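Putative cell adhesion protein (Bacteroides fragilis, PDB 4H40) is probably a fimbrillin-like pilus protein that takes part in building adhesive surface fimbriae of this gut bacterium. Local coordinates at the interface of chains A and B. Sequence-based numbering; all coordinates share one arbitrary frame. Chains: chain A/B, putative cell adhesion protein.

Contact 1: the interface of chains A and B. Residues chain A 318-320; chain B 311-314.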
ATOM      1  N   SER A 318      -0.344  -4.009  -5.013  1.00 50.66           N
ATOM      2  CA  SER A 318       0.725  -3.584  -5.917  1.00 50.52           C
ATOM      3  C   SER A 318       1.266  -4.797  -6.642  1.00 53.70           C
ATOM      4  O   SER A 318       0.881  -5.910  -6.329  1.00 50.36           O
ATOM      5  CB  SER A 318       1.842  -2.858  -5.158  1.00 53.89           C
ATOM      6  OG  SER A 318       1.473  -2.214  -3.943  1.00 59.25           O
ATOM      7  N   TRP A 319       2.060  -4.587  -7.661  1.00 56.21           N
ATOM      8  CA  TRP A 319       2.741  -5.658  -8.349  1.00 60.99           C
ATOM      9  C   TRP A 319       4.034  -5.084  -8.901  1.00 59.64           C
ATOM     10  O   TRP A 319       4.179  -3.870  -9.018  1.00 58.29           O
ATOM     11  CB  TRP A 319       1.869  -6.398  -9.394  1.00 63.65           C
ATOM     12  CG  TRP A 319       1.475  -5.580 -10.566  1.00 67.04           C
ATOM     13  CD1 TRP A 319       0.326  -4.860 -10.709  1.00 69.49           C
ATOM     14  CD2 TRP A 319       2.248  -5.353 -11.755  1.00 69.02           C
ATOM     15  NE1 TRP A 319       0.344  -4.172 -11.907  1.00 70.42           N
ATOM     16  CE2 TRP A 319       1.527  -4.432 -12.555  1.00 73.74           C
ATOM     17  CE3 TRP A 319       3.509  -5.793 -12.204  1.00 72.96           C
ATOM     18  CZ2 TRP A 319       2.019  -3.960 -13.789  1.00 73.90           C
ATOM     19  CZ3 TRP A 319       4.012  -5.290 -13.407  1.00 75.52           C
ATOM     20  CH2 TRP A 319       3.272  -4.396 -14.187  1.00 74.93           C
ATOM     21  N   THR A 320       5.012  -5.950  -9.098  1.00 55.19           N
ATOM     22  CA  THR A 320       6.335  -5.635  -9.621  1.00 54.31           C
ATOM     23  C   THR A 320       6.787  -6.858 -10.468  1.00 58.87           C
ATOM     24  O   THR A 320       6.247  -7.953 -10.316  1.00 57.03           O
ATOM     25  CB  THR A 320       7.266  -5.203  -8.463  1.00 57.69           C
ATOM     26  OG1 THR A 320       8.374  -4.465  -8.962  1.00 60.87           O
ATOM     27  CG2 THR A 320       7.719  -6.351  -7.550  1.00 57.26           C
TER
ATOM     28  N   VAL B 311       5.914 -12.504 -12.038  1.00 60.87           N
ATOM     29  CA  VAL B 311       5.597 -11.267 -11.313  1.00 58.30           C
ATOM     30  C   VAL B 311       5.366 -11.531  -9.820  1.00 57.10           C
ATOM     31  O   VAL B 311       4.983 -12.631  -9.422  1.00 56.91           O
ATOM     32  CB  VAL B 311       4.412 -10.445 -11.888  1.00 62.62           C
ATOM     33  CG1 VAL B 311       4.832  -9.707 -13.132  1.00 65.27           C
ATOM     34  CG2 VAL B 311       3.171 -11.287 -12.147  1.00 62.38           C
ATOM     35  N   LEU B 312       5.647 -10.518  -9.014  1.00 49.00           N
ATOM     36  CA  LEU B 312       5.358 -10.506  -7.615  1.00 45.72           C
ATOM     37  C   LEU B 312       4.245  -9.506  -7.402  1.00 51.53           C
ATOM     38  O   LEU B 312       4.350  -8.365  -7.849  1.00 53.14           O
ATOM     39  CB  LEU B 312       6.585 -10.172  -6.764  1.00 44.18           C
ATOM     40  CG  LEU B 312       6.363 -10.381  -5.275  1.00 46.47           C
ATOM     41  CD1 LEU B 312       6.630 -11.794  -4.879  1.00 45.96           C
ATOM     42  CD2 LEU B 312       7.165  -9.446  -4.453  1.00 46.28           C
ATOM     43  N   THR B 313       3.151  -9.955  -6.801  1.00 48.34           N
ATOM     44  CA  THR B 313       2.019  -9.123  -6.414  1.00 49.51           C
ATOM     45  C   THR B 313       1.985  -9.068  -4.906  1.00 53.79           C
ATOM     46  O   THR B 313       2.106 -10.114  -4.268  1.00 53.50           O
ATOM     47  CB  THR B 313       0.652  -9.655  -6.936  1.00 53.88           C
ATOM     48  OG1 THR B 313       0.324 -10.850  -6.240  1.00 54.59           O
ATOM     49  CG2 THR B 313       0.608  -9.877  -8.425  1.00 53.12           C
ATOM     50  N   TRP B 314       1.753  -7.908  -4.325  1.00 50.84           N
ATOM     51  CA  TRP B 314       1.619  -7.912  -2.891  1.00 50.35           C
ATOM     52  C   TRP B 314       0.457  -7.066  -2.433  1.00 54.94           C
ATOM     53  O   TRP B 314      -0.123  -6.301  -3.184  1.00 55.14           O
ATOM     54  CB  TRP B 314       2.912  -7.552  -2.143  1.00 47.77           C
ATOM     55  CG  TRP B 314       3.281  -6.114  -2.160  1.00 49.63           C
ATOM     56  CD1 TRP B 314       3.070  -5.197  -1.171  1.00 52.51           C
ATOM     57  CD2 TRP B 314       4.033  -5.451  -3.174  1.00 50.74           C
ATOM     58  NE1 TRP B 314       3.633  -3.992  -1.514  1.00 53.11           N
ATOM     59  CE2 TRP B 314       4.216  -4.110  -2.752  1.00 56.03           C
ATOM     60  CE3 TRP B 314       4.539  -5.847  -4.430  1.00 52.55           C
ATOM     61  CZ2 TRP B 314       4.896  -3.157  -3.543  1.00 56.70           C
ATOM     62  CZ3 TRP B 314       5.225  -4.915  -5.198  1.00 55.55           C
ATOM     63  CH2 TRP B 314       5.384  -3.583  -4.766  1.00 56.96           C
TER

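Contact 2: the interface of chains A and B. Residues chain A 307, 309; chain B 31-33.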
ATOM      1  N   ASN A 307      -9.816   5.175  19.899  1.00109.98           N
ATOM      2  CA  ASN A 307     -10.093   5.584  21.273  1.00114.00           C
ATOM      3  C   ASN A 307     -10.953   6.842  21.177  1.00116.72           C
ATOM      4  O   ASN A 307     -12.176   6.774  21.310  1.00116.95           O
ATOM      5  CB  ASN A 307      -8.805   5.810  22.086  1.00120.52           C
ATOM      6  CG  ASN A 307      -7.712   4.805  21.871  1.00153.23           C
ATOM      7  OD1 ASN A 307      -7.560   3.849  22.638  1.00152.46           O
ATOM      8  ND2 ASN A 307      -6.877   5.031  20.860  1.00143.99           N
ATOM      9  N   VAL A 309      -9.241   9.080  18.892  1.00102.14           N
ATOM     10  CA  VAL A 309      -8.478   9.291  17.667  1.00 98.32           C
ATOM     11  C   VAL A 309      -9.193   8.644  16.460  1.00 95.01           C
ATOM     12  O   VAL A 309      -9.661   7.503  16.530  1.00 93.46           O
ATOM     13  CB  VAL A 309      -7.020   8.764  17.855  1.00102.55           C
ATOM     14  CG1 VAL A 309      -6.986   7.277  18.206  1.00101.95           C
ATOM     15  CG2 VAL A 309      -6.133   9.075  16.651  1.00 99.97           C
TER
ATOM     16  N   ALA B  31      -4.305   2.913  15.781  1.00105.19           N
ATOM     17  CA  ALA B  31      -4.185   4.244  16.395  1.00108.70           C
ATOM     18  C   ALA B  31      -3.896   4.221  17.913  1.00116.77           C
ATOM     19  O   ALA B  31      -4.660   3.655  18.708  1.00116.79           O
ATOM     20  CB  ALA B  31      -5.419   5.058  16.119  1.00112.34           C
ATOM     21  N   GLN B  32      -2.752   4.836  18.274  1.00115.81           N
ATOM     22  CA  GLN B  32      -2.161   4.920  19.610  1.00116.79           C
ATOM     23  C   GLN B  32      -3.013   5.690  20.632  1.00124.77           C
ATOM     24  O   GLN B  32      -3.792   6.575  20.264  1.00126.56           O
ATOM     25  CB  GLN B  32      -0.785   5.601  19.518  1.00117.92           C
ATOM     26  CG  GLN B  32       0.345   4.706  19.009  1.00134.87           C
ATOM     27  CD  GLN B  32       1.713   5.354  19.118  1.00154.25           C
ATOM     28  OE1 GLN B  32       1.889   6.436  19.703  1.00149.93           O
ATOM     29  NE2 GLN B  32       2.726   4.687  18.571  1.00144.24           N
ATOM     30  N   THR B  33      -2.825   5.351  21.930  1.00121.96           N
ATOM     31  CA  THR B  33      -3.456   6.022  23.064  1.00124.24           C
ATOM     32  C   THR B  33      -2.577   7.252  23.331  1.00128.89           C
ATOM     33  O   THR B  33      -1.458   7.124  23.846  1.00127.51           O
ATOM     34  CB  THR B  33      -3.623   5.050  24.262  1.00131.37           C
ATOM     35  OG1 THR B  33      -4.491   3.976  23.881  1.00128.74           O
ATOM     36  CG2 THR B  33      -4.164   5.740  25.526  1.00132.29           C
TER

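Contact 3: the interface of chains A and B. Residues chain A 281-282, 310-311; chain B 320-322.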
ATOM      1  N   GLN A 281      -8.420  15.257   7.674  1.00 62.82           N
ATOM      2  CA  GLN A 281      -7.622  15.066   6.453  1.00 59.33           C
ATOM      3  C   GLN A 281      -6.737  13.821   6.627  1.00 61.36           C
ATOM      4  O   GLN A 281      -6.123  13.633   7.675  1.00 63.01           O
ATOM      5  CB  GLN A 281      -6.796  16.313   6.099  1.00 61.52           C
ATOM      6  CG  GLN A 281      -6.059  16.253   4.759  1.00 67.68           C
ATOM      7  CD  GLN A 281      -5.257  17.508   4.450  1.00 88.52           C
ATOM      8  OE1 GLN A 281      -4.328  17.890   5.169  1.00 81.69           O
ATOM      9  NE2 GLN A 281      -5.534  18.129   3.316  1.00 84.75           N
ATOM     10  N   TYR A 282      -6.719  12.959   5.621  1.00 55.70           N
ATOM     11  CA  TYR A 282      -5.941  11.726   5.611  1.00 55.04           C
ATOM     12  C   TYR A 282      -5.160  11.610   4.343  1.00 58.94           C
ATOM     13  O   TYR A 282      -5.678  11.939   3.269  1.00 57.36           O
ATOM     14  CB  TYR A 282      -6.855  10.508   5.719  1.00 55.25           C
ATOM     15  CG  TYR A 282      -7.815  10.576   6.875  1.00 57.99           C
ATOM     16  CD1 TYR A 282      -7.402  10.259   8.173  1.00 60.67           C
ATOM     17  CD2 TYR A 282      -9.146  10.927   6.675  1.00 58.31           C
ATOM     18  CE1 TYR A 282      -8.293  10.301   9.243  1.00 61.92           C
ATOM     19  CE2 TYR A 282     -10.039  10.984   7.738  1.00 61.09           C
ATOM     20  CZ  TYR A 282      -9.606  10.678   9.021  1.00 71.26           C
ATOM     21  OH  TYR A 282     -10.486  10.705  10.074  1.00 78.25           O
ATOM     22  N   THR A 310      -9.279   9.402  15.361  1.00 87.43           N
ATOM     23  CA  THR A 310      -9.887   8.933  14.112  1.00 82.55           C
ATOM     24  C   THR A 310      -8.766   8.467  13.178  1.00 79.63           C
ATOM     25  O   THR A 310      -7.780   9.192  13.013  1.00 79.51           O
ATOM     26  CB  THR A 310     -10.769  10.029  13.459  1.00 89.73           C
ATOM     27  OG1 THR A 310      -9.948  10.940  12.716  1.00 87.09           O
ATOM     28  CG2 THR A 310     -11.593  10.808  14.466  1.00 92.27           C
ATOM     29  N   VAL A 311      -8.905   7.268  12.584  1.00 70.81           N
ATOM     30  CA  VAL A 311      -7.926   6.732  11.624  1.00 66.85           C
ATOM     31  C   VAL A 311      -8.589   6.280  10.335  1.00 66.30           C
ATOM     32  O   VAL A 311      -9.780   5.981  10.306  1.00 66.48           O
ATOM     33  CB  VAL A 311      -7.025   5.597  12.166  1.00 71.22           C
ATOM     34  CG1 VAL A 311      -5.934   6.157  13.056  1.00 73.63           C
ATOM     35  CG2 VAL A 311      -7.819   4.486  12.863  1.00 71.69           C
TER
ATOM     36  N   THR B 320      -3.477   5.365   8.668  1.00 67.92           N
ATOM     37  CA  THR B 320      -2.968   6.739   8.764  1.00 69.33           C
ATOM     38  C   THR B 320      -3.888   7.575   9.606  1.00 75.50           C
ATOM     39  O   THR B 320      -5.108   7.510   9.444  1.00 75.51           O
ATOM     40  CB  THR B 320      -2.714   7.464   7.429  1.00 85.27           C
ATOM     41  OG1 THR B 320      -3.904   7.557   6.635  1.00 87.29           O
ATOM     42  CG2 THR B 320      -1.481   6.964   6.684  1.00 82.35           C
ATOM     43  N   GLU B 321      -3.289   8.408  10.474  1.00 74.16           N
ATOM     44  CA  GLU B 321      -3.973   9.294  11.417  1.00 76.00           C
ATOM     45  C   GLU B 321      -4.410  10.584  10.769  1.00 78.71           C
ATOM     46  O   GLU B 321      -3.949  10.912   9.678  1.00 77.88           O
ATOM     47  CB  GLU B 321      -3.072   9.591  12.630  1.00 77.34           C
ATOM     48  CG  GLU B 321      -2.935   8.406  13.580  1.00 89.61           C
ATOM     49  CD  GLU B 321      -2.326   8.663  14.947  1.00122.92           C
ATOM     50  OE1 GLU B 321      -2.334   9.830  15.411  1.00125.20           O
ATOM     51  OE2 GLU B 321      -1.869   7.678  15.571  1.00118.10           O
ATOM     52  N   ASN B 322      -5.326  11.295  11.427  1.00 76.86           N
ATOM     53  CA  ASN B 322      -5.814  12.573  10.948  1.00 81.06           C
ATOM     54  C   ASN B 322      -4.661  13.561  11.007  1.00 91.02           C
ATOM     55  O   ASN B 322      -3.879  13.567  11.966  1.00 89.97           O
ATOM     56  CB  ASN B 322      -7.005  13.032  11.788  1.00 80.20           C
ATOM     57  CG  ASN B 322      -7.549  14.396  11.466  1.00104.08           C
ATOM     58  OD1 ASN B 322      -7.458  14.893  10.345  1.00101.11           O
ATOM     59  ND2 ASN B 322      -8.192  15.009  12.437  1.00102.54           N
TER

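Contact 1: the interface of chains A and B
A:Ser318 and B:Trp314 meet through both backbone and side chain, within an antiparallel pairing that joins strand 310-321 of one fimbrillin-like chain to the same strand of its copy. Their peptides exchange two hydrogen bonds: A:Ser318 N gives to B:Trp314 O at 2.9 Å, and B:Trp314 N returns one to A:Ser318 O at 3.0 Å. Two residues along, A:Thr320 N gives to B:Leu312 O at 2.8 Å, and B:Leu312 N to A:Thr320 O at 2.9 Å. A:Trp319 and B:Thr313 form the intervening antiparallel bridge. B:Trp314 N stands 46° out of the carbonyl plane at A:Ser318 O, whereas A:Thr320 N meets B:Leu312 O almost straight on.

On one side of this ladder the indole of B:Trp314 reaches across towards A:Ser318 and A:Thr320. A chi1 of 75° tucks the indole between the residue's own N and C and turns the six-membered ring towards chain A. A:Ser318 CB rests over one face, 3.5 Å from that ring's centroid and offset towards the rim, as a CH-pi contact. The rim of the same ring meets A:Thr320: CB lies at the edge in the ring plane, while CG2 touches CZ3 of B:Trp314 at 3.7 Å. With A:Thr320 OG1 anti to the backbone N (chi1 -160°), the methyl CG2 also faces B:Leu312 CB.

The opposite side carries A:Trp319 CB against B:Thr313 CG2 at 3.8 Å. Beyond it, B:Val311 sets CB beside A:Thr320 O.

Contact 2: the interface of chains A and B
A:Asn307 OD1 receives the hydroxyl of B:Thr33 in a weak hydrogen bond, OG1 to OD1 3.3 Å. This is a loop-to-loop contact between two fimbrillin-like chains: every residue here lies outside regular strands, and A:Asn307 and A:Val309 belong to the turn between strands 296-305 and 310-321. The other branch of the same amide turns to the backbone of chain B. ND2 of A:Asn307 gives a second weak hydrogen bond to the carbonyl O of B:Ala31 at 3.4 Å, bent to 137° at the hydrogen. The carbonyl O of B:Gln32 is 3.5 Å from the same ND2, a polar neighbour, too loosely placed to be read as a bond.

The modelled amide orientation is consistent with these surroundings, though two weak bonds do not prove it: ND2 faces two carbonyl oxygens and OD1 a hydroxyl that can donate. Placing CG beside the backbone N, at chi1 -41°, aims the amide at chain B, where it meets the side chain of B:Thr33 at about a right angle.

Next to this polar group, A:Val309 presents CG1 to the methyl CB of B:Ala31 at 3.4 Å; CG2 approaches the same methyl from farther away, at 4.1 Å. B:Gln32 takes part through its main chain, with its carbonyl O 3.9 Å from CG1 of A:Val309.

Contact 3: the interface of chains A and B
B:Asn322 and A:Tyr282 bury the most surface here, 31 and 23 Å², followed by A:Val311 with 20 Å². The patch lies at one end of the antiparallel strand pairing between the two fimbrillin-like chains of the deposited assembly, where chain B leaves strand 310-321 and comes up against strand 278-286 of chain A. B:Asn322 reaches that neighbouring strand: its side-chain OD1 accepts the backbone N of A:Gln281 at 2.9 Å, and the bond is nearly straight at 168° on the hydrogen. The donor is tilted from the plane of the amide carbonyl. Having CG anti to N (chi1 176°) carries the amide of B:Asn322 away from its own backbone and towards A:Gln281.

A:Tyr282 packs its ring against the main chain of the same segment. CE1 touches B:Asn322 CA at 3.8 Å, and CD1 lies 3.8 Å from the carbonyl O of B:Thr320. The phenol OH is held within chain A by a hydrogen bond of undecided direction to A:Thr310 OG1, 2.7 Å long, which should help fix the ring's placement. A:Thr310 and B:Asn322 lie alongside each other, with OG1 of A:Thr310 3.7 Å from CB of B:Asn322.

A:Val311 forms the antiparallel bridge with B:Glu321, and its CG1 meets the aliphatic CG of that glutamate at 3.8 Å as the two side chains cross obliquely. One residue on, the ladder opens: A:Thr310 O and B:Asn322 N stand 3.6 Å apart, too long to be taken as a hydrogen bond.

Contacts 1 and 3 lie near opposite ends of one inter-chain pairing of strand 310-321, their C-alpha centres about 27 Å apart. In both, paired residue numbers add to 632, and the two-fold symmetry repeats each with chains exchanged, so the twin of contact 1 runs directly into contact 3. Contact 2 sits just ahead of the strand in chain A and adds a loop of chain B; its C-alpha centre is about 11 Å from that of contact 3 and about 32 Å from that of contact 1. The sheet thus continues across the dimer, although the structure alone does not show whether this dimer occurs in the pilus.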